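PDB 3T6C: D-galactonate dehydratase family member RspA from Pantoea ananatis, which dehydrates D-gluconate to 2-dehydro-3-deoxy-D-gluconate with low activity, using one magnesium ion per subunit. Local coordinates for residues D43-K48 / G60-T65; F217-Y222 / R431-T436; P132-L137 / L364-P369; L147-D152 / E169-I174. All coordinates share one frame; numbering follows the deposited sequence.

From the N terminus, contact 1 comes first and closes a short loop as the hairpin of strands 44-51 and 57-61 in the N-terminal domain. Contact 3 opens next at 132-137, just after helix 108-129, and closes far along at helix 355-367, so it ties the N-terminal domain to the barrel. Contact 4 is nested inside that long loop and joins strands 145-151 and 173-176. Contact 2 opens at 217-222 and closes near the C terminus at 431-436, so contacts 2 and 3 cross. Their centres lie about 43 Å apart, on opposite sides of the chain's centre. Contacts 3 and 4 come within about 7 Å, nearest atoms.

Contact 1: residues D43-K48 / G60-T65; sequences DLVVVK and GCATFT
Val-45 and Ala-62 meet in the tightly packed part of this antiparallel pairing. Ala-62 N gives a hydrogen bond to Val-45 O at 2.9 Å. Beside this bond, Val-45 CG1 rests on Ala-62 CB at 3.8 Å. Val-47 and Gly-60 form a hydrogen-bonded pair, with bonds in both directions; Val-47 N to Gly-60 O is the straighter one, 168° at the hydrogen. Val-46 and Cys-61 make the adjoining non-hydrogen-bonded pair.

Beyond Ala-62 the regular pairing ends and side-chain hydroxyls take over. Thr-63 OG1 stands beside its own backbone N (chi1 -65°) and from there accepts from Val-45 N at 3.0 Å. A side-chain hydroxyl thus takes the N-H here, in place of a backbone carbonyl. Thr-65 OG1 donates to Asp-43 O at 2.7 Å, in the carbonyl plane and on a lone pair.

The Thr-65 end is the looser, solvent side. Thr-65 is partly exposed, and a water donates to both Asp-43 OD2 and Thr-65 O. The Asp-43 carboxylate also takes the backbone N-H groups of Glu-421 and Gly-422. The Thr-65 side chain is about 4 Å from bound D-gluconate.

Strand 29-37 pairs with the other edge of 44-51. Helix 68-83 covers Val-45, Val-47 and Ala-62, while Met-119 of helix 108-129 touches Cys-61.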
loop_
_atom_site.group_PDB
_atom_site.type_symbol
_atom_site.label_atom_id
_atom_site.label_comp_id
_atom_site.label_asym_id
_atom_site.label_seq_id
_atom_site.Cartn_x
_atom_site.Cartn_y
_atom_site.Cartn_z
ATOM N N ASP A 43 16.601 22.646 37.638
ATOM C CA ASP A 43 18.015 22.289 37.402
ATOM C C ASP A 43 18.363 22.332 35.921
ATOM O O ASP A 43 17.705 21.699 35.110
ATOM C CB ASP A 43 18.317 20.884 37.929
ATOM C CG ASP A 43 18.192 20.769 39.447
ATOM O OD1 ASP A 43 18.160 21.808 40.148
ATOM O OD2 ASP A 43 18.186 19.613 39.917
ATOM N N LEU A 44 19.422 23.074 35.593
ATOM C CA LEU A 44 19.943 23.220 34.215
ATOM C C LEU A 44 21.319 22.642 34.045
ATOM O O LEU A 44 22.085 22.655 35.001
ATOM C CB LEU A 44 20.087 24.713 33.857
ATOM C CG LEU A 44 18.829 25.546 34.150
ATOM C CD1 LEU A 44 19.104 27.005 33.815
ATOM C CD2 LEU A 44 17.659 25.052 33.361
ATOM N N VAL A 45 21.651 22.153 32.831
ATOM C CA VAL A 45 23.024 21.727 32.506
ATOM C C VAL A 45 23.564 22.573 31.359
ATOM O O VAL A 45 22.985 22.576 30.262
ATOM C CB VAL A 45 23.060 20.254 32.086
ATOM C CG1 VAL A 45 24.505 19.789 31.936
ATOM C CG2 VAL A 45 22.317 19.389 33.119
ATOM N N VAL A 46 24.705 23.226 31.570
ATOM C CA VAL A 46 25.268 24.132 30.576
ATOM C C VAL A 46 26.692 23.643 30.296
ATOM O O VAL A 46 27.367 23.154 31.201
ATOM C CB VAL A 46 25.290 25.579 31.149
ATOM C CG1 VAL A 46 26.269 26.481 30.405
ATOM C CG2 VAL A 46 23.871 26.158 31.169
ATOM N N VAL A 47 27.112 23.714 29.038
ATOM C CA VAL A 47 28.481 23.418 28.660
ATOM C C VAL A 47 29.208 24.698 28.250
ATOM O O VAL A 47 28.642 25.561 27.569
ATOM C CB VAL A 47 28.461 22.455 27.466
ATOM C CG1 VAL A 47 29.824 22.370 26.786
ATOM C CG2 VAL A 47 28.027 21.042 27.970
ATOM N N LYS A 48 30.459 24.834 28.702
ATOM C CA LYS A 48 31.337 25.927 28.215
ATOM C C LYS A 48 32.565 25.326 27.528
ATOM O O LYS A 48 33.294 24.543 28.147
ATOM C CB LYS A 48 31.784 26.848 29.384
ATOM C CG LYS A 48 32.650 28.020 28.902
ATOM C CD LYS A 48 32.650 29.035 30.075
ATOM C CE LYS A 48 33.346 30.307 29.769
ATOM N NZ LYS A 48 33.269 31.201 31.008
ATOM N N GLY A 60 26.635 26.140 25.463
ATOM C CA GLY A 60 25.579 25.270 24.956
ATOM C C GLY A 60 24.699 24.724 26.061
ATOM O O GLY A 60 25.076 24.725 27.245
ATOM N N CYS A 61 23.525 24.243 25.660
ATOM C CA CYS A 61 22.505 23.708 26.572
ATOM C C CYS A 61 22.381 22.182 26.432
ATOM O O CYS A 61 22.289 21.621 25.331
ATOM C CB CYS A 61 21.113 24.303 26.312
ATOM S SG CYS A 61 19.966 23.862 27.654
ATOM N N ALA A 62 22.626 21.539 27.554
ATOM C CA ALA A 62 22.554 20.093 27.751
ATOM C C ALA A 62 21.377 19.673 28.640
ATOM O O ALA A 62 21.486 18.667 29.344
ATOM C CB ALA A 62 23.914 19.533 28.188
ATOM N N THR A 63 20.365 20.522 28.804
ATOM C CA THR A 63 19.507 20.310 29.976
ATOM C C THR A 63 18.484 19.192 29.717
ATOM O O THR A 63 17.440 19.380 29.069
ATOM C CB THR A 63 18.748 21.640 30.275
ATOM O OG1 THR A 63 19.688 22.646 30.654
ATOM C CG2 THR A 63 17.751 21.493 31.438
ATOM N N PHE A 64 18.765 18.048 30.360
ATOM C CA PHE A 64 17.780 16.965 30.617
ATOM C C PHE A 64 17.710 17.076 32.128
ATOM O O PHE A 64 18.532 16.496 32.885
ATOM C CB PHE A 64 18.460 15.668 30.182
ATOM C CG PHE A 64 17.702 14.399 30.443
ATOM C CD1 PHE A 64 16.433 14.382 31.008
ATOM C CD2 PHE A 64 18.331 13.185 30.113
ATOM C CE1 PHE A 64 15.752 13.186 31.243
ATOM C CE2 PHE A 64 17.678 11.949 30.341
ATOM C CZ PHE A 64 16.376 11.951 30.932
ATOM N N THR A 65 16.656 17.745 32.585
ATOM C CA THR A 65 16.633 18.201 33.992
ATOM C C THR A 65 16.546 17.038 34.976
ATOM O O THR A 65 17.077 17.107 36.096
ATOM C CB THR A 65 15.517 19.305 34.184
ATOM O OG1 THR A 65 15.688 19.949 35.456
ATOM C CG2 THR A 65 14.096 18.693 34.189
HETATM O O HOH W 1 17.414 17.277 38.731
#

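Contact 2: residues F217-Y222 / R431-T436; sequences FDPEAY and RTPDGT. With EDO (1,2-ethanediol), chain G.
Phe-217 O faces Pro-433, a residue with no N-H to give, just where the short parallel pairing of 215-216 with 430-431 could have continued. No N-H of the other segment meets this oxygen; its closest neighbour across the contact is a carbon, Pro-433 CD, 3.2 Å from Phe-217 O. Thr-432 CA adds a CA-H...O contact to Phe-217 O at 3.5 Å. The N-H of the same residue does pair: Phe-217 N donates to Arg-431 O at 3.0 Å, nearly along the C=O axis.

The Phe-217 side chain is set between its backbone N and carbonyl carbon (chi1 75°). This brings ring atom CD1 to 3.3 Å from Arg-431 O, while CZ approaches Thr-432 CG2. Arg-250 makes a cation-pi contact with the ring, and Trp-438 packs edge-to-face. Pro-219 CD and Pro-433 CD meet end on, 4.0 Å apart. Pro-219 CG also lies across Thr-432 CG2.

Asp-218 is the N-cap of helix 219-237. Its OD1 accepts from Ala-221 N at 3.0 Å, from above the carboxylate plane, and Lys-205 pairs with the same oxygen. An ethanediol, probably from the crystallisation liquor, accepts from Asp-218 N.

In the turn 432-435, Asp-434 OD1 takes both N and OG1 of Thr-436, the first bond forming an Asx turn. Asp-434 OD2 pairs with Arg-142 of a neighbouring subunit, and Arg-431 NH1 with Asp-93 of another. The join between the segments is thus mainly apolar with one backbone bond, while the charged ends serve caps, turns and subunit contacts.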
loop_
_atom_site.group_PDB
_atom_site.type_symbol
_atom_site.label_atom_id
_atom_site.label_comp_id
_atom_site.label_asym_id
_atom_site.label_seq_id
_atom_site.Cartn_x
_atom_site.Cartn_y
_atom_site.Cartn_z
ATOM N N PHE A 217 -4.595 10.114 38.609
ATOM C CA PHE A 217 -5.393 10.926 37.672
ATOM C C PHE A 217 -6.369 10.014 36.998
ATOM O O PHE A 217 -6.210 8.795 37.095
ATOM C CB PHE A 217 -4.498 11.633 36.662
ATOM C CG PHE A 217 -3.959 10.710 35.589
ATOM C CD1 PHE A 217 -2.975 9.767 35.892
ATOM C CD2 PHE A 217 -4.444 10.806 34.293
ATOM C CE1 PHE A 217 -2.471 8.892 34.887
ATOM C CE2 PHE A 217 -3.947 9.973 33.277
ATOM C CZ PHE A 217 -2.955 9.013 33.561
ATOM N N ASP A 218 -7.415 10.571 36.362
ATOM C CA ASP A 218 -8.431 9.754 35.728
ATOM C C ASP A 218 -8.443 10.145 34.252
ATOM O O ASP A 218 -9.002 11.202 33.899
ATOM C CB ASP A 218 -9.789 9.976 36.401
ATOM C CG ASP A 218 -10.874 9.052 35.837
ATOM O OD1 ASP A 218 -10.897 8.790 34.635
ATOM O OD2 ASP A 218 -11.652 8.476 36.589
ATOM N N PRO A 219 -7.913 9.270 33.391
ATOM C CA PRO A 219 -7.883 9.600 31.963
ATOM C C PRO A 219 -9.260 9.819 31.353
ATOM O O PRO A 219 -9.321 10.627 30.432
ATOM C CB PRO A 219 -7.227 8.386 31.296
ATOM C CG PRO A 219 -6.893 7.403 32.361
ATOM C CD PRO A 219 -7.329 7.942 33.708
ATOM N N GLU A 220 -10.276 9.081 31.779
ATOM C CA GLU A 220 -11.605 9.187 31.193
ATOM C C GLU A 220 -12.219 10.517 31.600
ATOM O O GLU A 220 -12.782 11.237 30.756
ATOM C CB GLU A 220 -12.487 8.023 31.642
ATOM C CG GLU A 220 -12.224 6.750 30.773
ATOM C CD GLU A 220 -11.152 5.880 31.315
ATOM O OE1 GLU A 220 -10.802 6.085 32.527
ATOM O OE2 GLU A 220 -10.687 4.945 30.548
ATOM N N ALA A 221 -12.110 10.860 32.889
ATOM C CA ALA A 221 -12.686 12.123 33.349
ATOM C C ALA A 221 -11.957 13.298 32.733
ATOM O O ALA A 221 -12.572 14.310 32.379
ATOM C CB ALA A 221 -12.642 12.167 34.898
ATOM N N TYR A 222 -10.651 13.181 32.617
ATOM C CA TYR A 222 -9.845 14.206 31.921
ATOM C C TYR A 222 -10.354 14.390 30.468
ATOM O O TYR A 222 -10.690 15.516 30.057
ATOM C CB TYR A 222 -8.360 13.827 31.983
ATOM C CG TYR A 222 -7.590 14.528 30.888
ATOM C CD1 TYR A 222 -7.352 15.910 30.930
ATOM C CD2 TYR A 222 -7.138 13.817 29.828
ATOM C CE1 TYR A 222 -6.679 16.545 29.836
ATOM C CE2 TYR A 222 -6.470 14.416 28.767
ATOM C CZ TYR A 222 -6.239 15.768 28.772
ATOM O OH TYR A 222 -5.587 16.310 27.673
ATOM N N ARG A 431 -0.431 7.466 38.132
ATOM C CA ARG A 431 -1.181 6.217 38.138
ATOM C C ARG A 431 -2.649 6.480 37.860
ATOM O O ARG A 431 -3.199 7.500 38.290
ATOM C CB ARG A 431 -0.991 5.495 39.488
ATOM C CG ARG A 431 0.438 4.989 39.699
ATOM C CD ARG A 431 0.530 4.237 41.007
ATOM N NE ARG A 431 1.881 3.783 41.301
ATOM C CZ ARG A 431 2.417 2.621 40.918
ATOM N NH1 ARG A 431 1.769 1.772 40.108
ATOM N NH2 ARG A 431 3.659 2.325 41.314
ATOM N N THR A 432 -3.266 5.589 37.088
ATOM C CA THR A 432 -4.729 5.653 36.856
ATOM C C THR A 432 -5.442 5.151 38.116
ATOM O O THR A 432 -4.823 4.685 39.058
ATOM C CB THR A 432 -5.139 4.846 35.592
ATOM O OG1 THR A 432 -4.874 3.458 35.848
ATOM C CG2 THR A 432 -4.320 5.309 34.377
ATOM N N PRO A 433 -6.777 5.275 38.164
ATOM C CA PRO A 433 -7.490 4.966 39.410
ATOM C C PRO A 433 -7.246 3.565 39.931
ATOM O O PRO A 433 -7.264 3.380 41.133
ATOM C CB PRO A 433 -8.955 5.177 39.005
ATOM C CG PRO A 433 -8.833 6.393 38.098
ATOM C CD PRO A 433 -7.657 5.990 37.214
ATOM N N ASP A 434 -7.035 2.595 39.047
ATOM C CA ASP A 434 -6.785 1.257 39.548
ATOM C C ASP A 434 -5.349 1.002 40.011
ATOM O O ASP A 434 -5.046 -0.095 40.491
ATOM C CB ASP A 434 -7.222 0.175 38.542
ATOM C CG ASP A 434 -6.225 -0.016 37.385
ATOM O OD1 ASP A 434 -5.431 0.907 37.109
ATOM O OD2 ASP A 434 -6.320 -1.074 36.716
ATOM N N GLY A 435 -4.473 2.002 39.860
ATOM C CA GLY A 435 -3.084 1.867 40.268
ATOM C C GLY A 435 -2.109 1.634 39.134
ATOM O O GLY A 435 -0.918 1.500 39.358
ATOM N N THR A 436 -2.592 1.571 37.899
ATOM C CA THR A 436 -1.686 1.334 36.760
ATOM C C THR A 436 -0.750 2.514 36.490
ATOM O O THR A 436 -1.204 3.665 36.329
ATOM C CB THR A 436 -2.540 1.132 35.475
ATOM O OG1 THR A 436 -3.485 0.031 35.641
ATOM C CG2 THR A 436 -1.610 0.768 34.304
HETATM C C1 EDO G . -7.244 14.414 38.920
HETATM O O1 EDO G . -7.843 15.231 39.930
HETATM C C2 EDO G . -8.357 13.857 38.023
HETATM O O2 EDO G . -7.812 13.490 36.733
#

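Contact 3: residues P132-L137 / L364-P369; sequences PVYELL and LDLSSP
Leu-366 lays its CD1 over one face of the Tyr-134 ring, a CH-pi contact of 4.1 Å from CD1 to the ring centroid and 26° off the normal. The two side chains run side by side and point the same way. Pro-132 CB covers the opposite face, so the ring is sandwiched between its own turn and the other segment.

The Tyr-134 torsion explains this. CG sits between the backbone N and the carbonyl carbon (chi1 66°), which swings the ring back along the chain toward Pro-132. Leu-366 CD1 lies 3.7 Å from Tyr-134 CD2.

Ser-367 packs next to this pair. Its OG is folded in close to its own backbone (chi1 57°), where it bonds to His-363 O one turn earlier in the helix. The same OG lies 3.4 Å from Leu-137 CB, and Ser-367 CB rests near Leu-137 O. Leu-364 leaves its helix away from the partner, yet its tip turns back, and Leu-364 CD2 meets Leu-137 CD1 at 4.3 Å.

His-363 also ties the pieces together, for its ND1 bonds to Tyr-134 N. The short, weakly bonded helix at about 133-136 therefore docks on the C-terminal end of helix 355-367. Trp-122 of helix 108-129 covers Leu-137, Ala-331 of helix 328-340 packs on Leu-364, and Ile-145 of strand 145-151 lies against Leu-366.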
loop_
_atom_site.group_PDB
_atom_site.type_symbol
_atom_site.label_atom_id
_atom_site.label_comp_id
_atom_site.label_asym_id
_atom_site.label_seq_id
_atom_site.Cartn_x
_atom_site.Cartn_y
_atom_site.Cartn_z
ATOM N N PRO A 132 25.491 36.782 14.627
ATOM C CA PRO A 132 24.590 35.868 15.333
ATOM C C PRO A 132 24.463 34.545 14.587
ATOM O O PRO A 132 24.547 34.542 13.354
ATOM C CB PRO A 132 23.238 36.593 15.245
ATOM C CG PRO A 132 23.607 38.107 15.197
ATOM C CD PRO A 132 24.809 38.044 14.248
ATOM N N VAL A 133 24.237 33.457 15.320
ATOM C CA VAL A 133 24.009 32.161 14.674
ATOM C C VAL A 133 22.842 32.270 13.683
ATOM O O VAL A 133 22.942 31.701 12.597
ATOM C CB VAL A 133 23.757 31.067 15.710
ATOM C CG1 VAL A 133 23.240 29.784 15.050
ATOM C CG2 VAL A 133 25.110 30.731 16.446
ATOM N N TYR A 134 21.764 33.003 13.988
ATOM C CA TYR A 134 20.674 33.120 12.960
ATOM C C TYR A 134 21.141 33.669 11.643
ATOM O O TYR A 134 20.526 33.378 10.613
ATOM C CB TYR A 134 19.449 33.893 13.508
ATOM C CG TYR A 134 19.675 35.341 13.833
ATOM C CD1 TYR A 134 19.788 36.292 12.831
ATOM C CD2 TYR A 134 19.711 35.763 15.162
ATOM C CE1 TYR A 134 20.004 37.599 13.138
ATOM C CE2 TYR A 134 19.879 37.085 15.499
ATOM C CZ TYR A 134 20.040 37.991 14.487
ATOM O OH TYR A 134 20.231 39.312 14.787
ATOM N N GLU A 135 22.199 34.497 11.640
ATOM C CA GLU A 135 22.717 34.993 10.368
ATOM C C GLU A 135 23.439 33.928 9.581
ATOM O O GLU A 135 23.500 34.001 8.356
ATOM C CB GLU A 135 23.661 36.183 10.546
ATOM C CG GLU A 135 22.957 37.376 11.113
ATOM C CD GLU A 135 22.023 38.103 10.176
ATOM O OE1 GLU A 135 21.703 37.600 9.081
ATOM O OE2 GLU A 135 21.622 39.250 10.512
ATOM N N LEU A 136 24.029 32.940 10.274
ATOM C CA LEU A 136 24.690 31.828 9.554
ATOM C C LEU A 136 23.711 30.826 8.948
ATOM O O LEU A 136 24.041 30.116 8.006
ATOM C CB LEU A 136 25.572 31.074 10.530
ATOM C CG LEU A 136 26.523 31.951 11.323
ATOM C CD1 LEU A 136 27.308 31.043 12.309
ATOM C CD2 LEU A 136 27.470 32.712 10.408
ATOM N N LEU A 137 22.516 30.746 9.523
ATOM C CA LEU A 137 21.482 29.762 9.201
ATOM C C LEU A 137 20.481 30.205 8.129
ATOM O O LEU A 137 19.485 29.529 7.924
ATOM C CB LEU A 137 20.717 29.286 10.441
ATOM C CG LEU A 137 21.585 28.635 11.513
ATOM C CD1 LEU A 137 20.700 28.299 12.661
ATOM C CD2 LEU A 137 22.281 27.395 10.999
ATOM N N LEU A 364 17.043 29.454 15.492
ATOM C CA LEU A 364 16.364 28.589 14.506
ATOM C C LEU A 364 15.047 29.211 14.077
ATOM O O LEU A 364 14.760 29.286 12.870
ATOM C CB LEU A 364 16.116 27.194 15.082
ATOM C CG LEU A 364 17.391 26.321 15.162
ATOM C CD1 LEU A 364 17.223 25.338 16.336
ATOM C CD2 LEU A 364 17.582 25.585 13.847
ATOM N N ASP A 365 14.230 29.636 15.036
ATOM C CA ASP A 365 12.952 30.244 14.698
ATOM C C ASP A 365 13.081 31.415 13.747
ATOM O O ASP A 365 12.291 31.526 12.807
ATOM C CB ASP A 365 12.266 30.789 15.956
ATOM C CG ASP A 365 11.804 29.716 16.925
ATOM O OD1 ASP A 365 11.600 28.538 16.560
ATOM O OD2 ASP A 365 11.597 30.114 18.116
ATOM N N LEU A 366 14.050 32.314 13.988
ATOM C CA LEU A 366 14.231 33.457 13.089
ATOM C C LEU A 366 14.605 33.065 11.662
ATOM O O LEU A 366 14.204 33.795 10.715
ATOM C CB LEU A 366 15.284 34.410 13.652
ATOM C CG LEU A 366 14.799 35.206 14.844
ATOM C CD1 LEU A 366 15.998 35.950 15.432
ATOM C CD2 LEU A 366 13.767 36.249 14.374
ATOM N N SER A 367 15.372 31.972 11.511
ATOM C CA SER A 367 15.936 31.612 10.211
ATOM C C SER A 367 15.137 30.558 9.450
ATOM O O SER A 367 15.505 30.189 8.316
ATOM C CB SER A 367 17.412 31.199 10.371
ATOM O OG SER A 367 17.509 30.118 11.288
ATOM N N SER A 368 14.050 30.049 10.058
ATOM C CA SER A 368 13.253 28.997 9.399
ATOM C C SER A 368 12.032 29.527 8.672
ATOM O O SER A 368 11.166 30.135 9.283
ATOM C CB SER A 368 12.721 28.018 10.483
ATOM O OG SER A 368 13.759 27.237 11.003
ATOM N N PRO A 369 11.906 29.217 7.368
ATOM C CA PRO A 369 10.689 29.697 6.702
ATOM C C PRO A 369 9.407 29.105 7.337
ATOM O O PRO A 369 8.361 29.758 7.383
ATOM C CB PRO A 369 10.815 29.183 5.261
ATOM C CG PRO A 369 12.180 28.705 5.120
ATOM C CD PRO A 369 12.830 28.506 6.467
#

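Contact 4: residues L147-D152 / E169-I174; sequences LYVHTD and EGYQYI
Gln-172 N and Leu-147 O are spanned by a water. Gln-172 N donates to it at 2.8 Å, and the water also lies close to Leu-147 O. Here, before Tyr-173, the second segment is not yet strand. The direct backbone bond comes next and is weak: Val-149 N to Tyr-173 O, 3.3 Å. Tyr-148 CA adds a CA-H...O contact to Tyr-173 O at 3.1 Å. Tyr-173 N is buried without a partner.

The Tyr-171 ring packs on the side chains of Leu-147 and Val-149. Val-149 CG1 lies over one face, 3.6 Å from the ring centroid and 20° off the normal. It gets there because CG1 stands beside its own backbone N (chi1 -74°). Leu-147 CD1 comes to the ring edge instead, 4.1 Å from Tyr-171 CE1. Further on, Ile-174 CG2 presses on Thr-151 CG2 at 3.4 Å, tighter than usual van der Waals contact. Thr-151 OG1 bonds to Arg-175 O.

On the other face, Tyr-148 CB and Tyr-173 CB touch at 3.5 Å, and the rings then diverge. The Tyr-148 ring runs toward Arg-319 and Glu-375, both substrate-binding residues. His-150, a substrate-binding residue by similarity, touches D-gluconate and bonds to Glu-375.

Helix 156-168 connects the two parallel strands and packs on Val-149, Thr-151 and Ile-174. This is a beta-alpha-beta unit, the repeating element of the barrel that houses the active site in this enolase-superfamily fold.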
loop_
_atom_site.group_PDB
_atom_site.type_symbol
_atom_site.label_atom_id
_atom_site.label_comp_id
_atom_site.label_asym_id
_atom_site.label_seq_id
_atom_site.Cartn_x
_atom_site.Cartn_y
_atom_site.Cartn_z
ATOM N N LEU A 147 4.967 34.058 20.378
ATOM C CA LEU A 147 5.021 33.226 21.587
ATOM C C LEU A 147 3.662 32.630 21.930
ATOM O O LEU A 147 2.629 33.284 21.758
ATOM C CB LEU A 147 5.529 34.067 22.777
ATOM C CG LEU A 147 6.847 34.805 22.524
ATOM C CD1 LEU A 147 7.135 35.653 23.794
ATOM C CD2 LEU A 147 7.961 33.809 22.293
ATOM N N TYR A 148 3.633 31.397 22.471
ATOM C CA TYR A 148 2.471 31.007 23.251
ATOM C C TYR A 148 2.838 30.782 24.702
ATOM O O TYR A 148 3.992 30.450 25.008
ATOM C CB TYR A 148 1.772 29.757 22.697
ATOM C CG TYR A 148 2.419 28.374 22.979
ATOM C CD1 TYR A 148 2.126 27.670 24.173
ATOM C CD2 TYR A 148 3.234 27.767 22.043
ATOM C CE1 TYR A 148 2.680 26.402 24.414
ATOM C CE2 TYR A 148 3.749 26.465 22.237
ATOM C CZ TYR A 148 3.500 25.816 23.425
ATOM O OH TYR A 148 4.050 24.564 23.582
ATOM N N VAL A 149 1.865 30.998 25.577
ATOM C CA VAL A 149 2.103 30.945 26.988
ATOM C C VAL A 149 1.107 29.980 27.621
ATOM O O VAL A 149 0.115 29.589 27.005
ATOM C CB VAL A 149 1.968 32.327 27.638
ATOM C CG1 VAL A 149 3.189 33.202 27.278
ATOM C CG2 VAL A 149 0.624 32.993 27.280
ATOM N N HIS A 150 1.399 29.589 28.849
ATOM C CA HIS A 150 0.558 28.626 29.599
ATOM C C HIS A 150 -0.456 29.312 30.496
ATOM O O HIS A 150 -0.089 30.180 31.313
ATOM C CB HIS A 150 1.456 27.792 30.522
ATOM C CG HIS A 150 2.450 26.912 29.809
ATOM N ND1 HIS A 150 3.291 26.059 30.503
ATOM C CD2 HIS A 150 2.749 26.750 28.496
ATOM C CE1 HIS A 150 4.038 25.388 29.643
ATOM N NE2 HIS A 150 3.750 25.806 28.423
ATOM N N THR A 151 -1.719 28.939 30.336
ATOM C CA THR A 151 -2.760 29.247 31.313
ATOM C C THR A 151 -3.333 27.956 31.891
ATOM O O THR A 151 -3.396 26.888 31.213
ATOM C CB THR A 151 -3.930 30.090 30.772
ATOM O OG1 THR A 151 -4.632 29.352 29.794
ATOM C CG2 THR A 151 -3.479 31.377 30.184
ATOM N N ASP A 152 -3.770 28.044 33.152
ATOM C CA ASP A 152 -4.272 26.864 33.816
ATOM C C ASP A 152 -5.274 27.386 34.843
ATOM O O ASP A 152 -5.459 28.619 35.011
ATOM C CB ASP A 152 -3.101 26.189 34.499
ATOM C CG ASP A 152 -3.234 24.683 34.581
ATOM O OD1 ASP A 152 -4.262 24.190 35.116
ATOM O OD2 ASP A 152 -2.287 23.986 34.118
ATOM N N GLU A 169 -2.302 41.162 28.158
ATOM C CA GLU A 169 -0.842 41.378 28.121
ATOM C C GLU A 169 -0.272 41.330 26.714
ATOM O O GLU A 169 0.933 41.558 26.542
ATOM C CB GLU A 169 -0.111 40.283 28.920
ATOM C CG GLU A 169 -0.502 40.296 30.439
ATOM C CD GLU A 169 -0.282 38.986 31.238
ATOM O OE1 GLU A 169 0.557 38.133 30.847
ATOM O OE2 GLU A 169 -1.024 38.806 32.264
ATOM N N GLY A 170 -1.100 40.979 25.734
ATOM C CA GLY A 170 -0.618 40.988 24.363
ATOM C C GLY A 170 -0.317 39.628 23.724
ATOM O O GLY A 170 0.077 39.580 22.556
ATOM N N TYR A 171 -0.515 38.529 24.446
ATOM C CA TYR A 171 -0.295 37.185 23.857
ATOM C C TYR A 171 -1.458 36.814 22.984
ATOM O O TYR A 171 -2.621 37.074 23.324
ATOM C CB TYR A 171 -0.099 36.129 24.944
ATOM C CG TYR A 171 1.187 36.361 25.688
ATOM C CD1 TYR A 171 2.397 35.987 25.100
ATOM C CD2 TYR A 171 1.195 36.963 26.949
ATOM C CE1 TYR A 171 3.589 36.171 25.751
ATOM C CE2 TYR A 171 2.423 37.218 27.586
ATOM C CZ TYR A 171 3.588 36.805 26.989
ATOM O OH TYR A 171 4.787 37.003 27.644
ATOM N N GLN A 172 -1.106 36.335 21.794
ATOM C CA GLN A 172 -2.095 35.934 20.786
ATOM C C GLN A 172 -2.307 34.416 20.642
ATOM O O GLN A 172 -3.166 33.971 19.847
ATOM C CB GLN A 172 -1.708 36.579 19.462
ATOM C CG GLN A 172 -1.605 38.097 19.625
ATOM C CD GLN A 172 -1.272 38.810 18.312
ATOM O OE1 GLN A 172 -0.105 38.769 17.810
ATOM N NE2 GLN A 172 -2.240 39.495 17.797
ATOM N N TYR A 173 -1.510 33.644 21.381
ATOM C CA TYR A 173 -1.515 32.188 21.338
ATOM C C TYR A 173 -1.408 31.721 22.763
ATOM O O TYR A 173 -0.453 32.116 23.467
ATOM C CB TYR A 173 -0.300 31.681 20.556
ATOM C CG TYR A 173 -0.229 32.168 19.115
ATOM C CD1 TYR A 173 0.251 33.444 18.824
ATOM C CD2 TYR A 173 -0.585 31.319 18.058
ATOM C CE1 TYR A 173 0.344 33.860 17.537
ATOM C CE2 TYR A 173 -0.474 31.760 16.739
ATOM C CZ TYR A 173 -0.026 33.021 16.513
ATOM O OH TYR A 173 0.089 33.473 15.210
ATOM N N ILE A 174 -2.392 30.940 23.204
ATOM C CA ILE A 174 -2.501 30.577 24.622
ATOM C C ILE A 174 -2.809 29.099 24.777
ATOM O O ILE A 174 -3.817 28.613 24.202
ATOM C CB ILE A 174 -3.599 31.418 25.283
ATOM C CG1 ILE A 174 -3.202 32.909 25.161
ATOM C CG2 ILE A 174 -3.694 31.054 26.779
ATOM C CD1 ILE A 174 -4.336 33.822 25.473
HETATM O O HOH W 2 1.641 35.767 21.296
#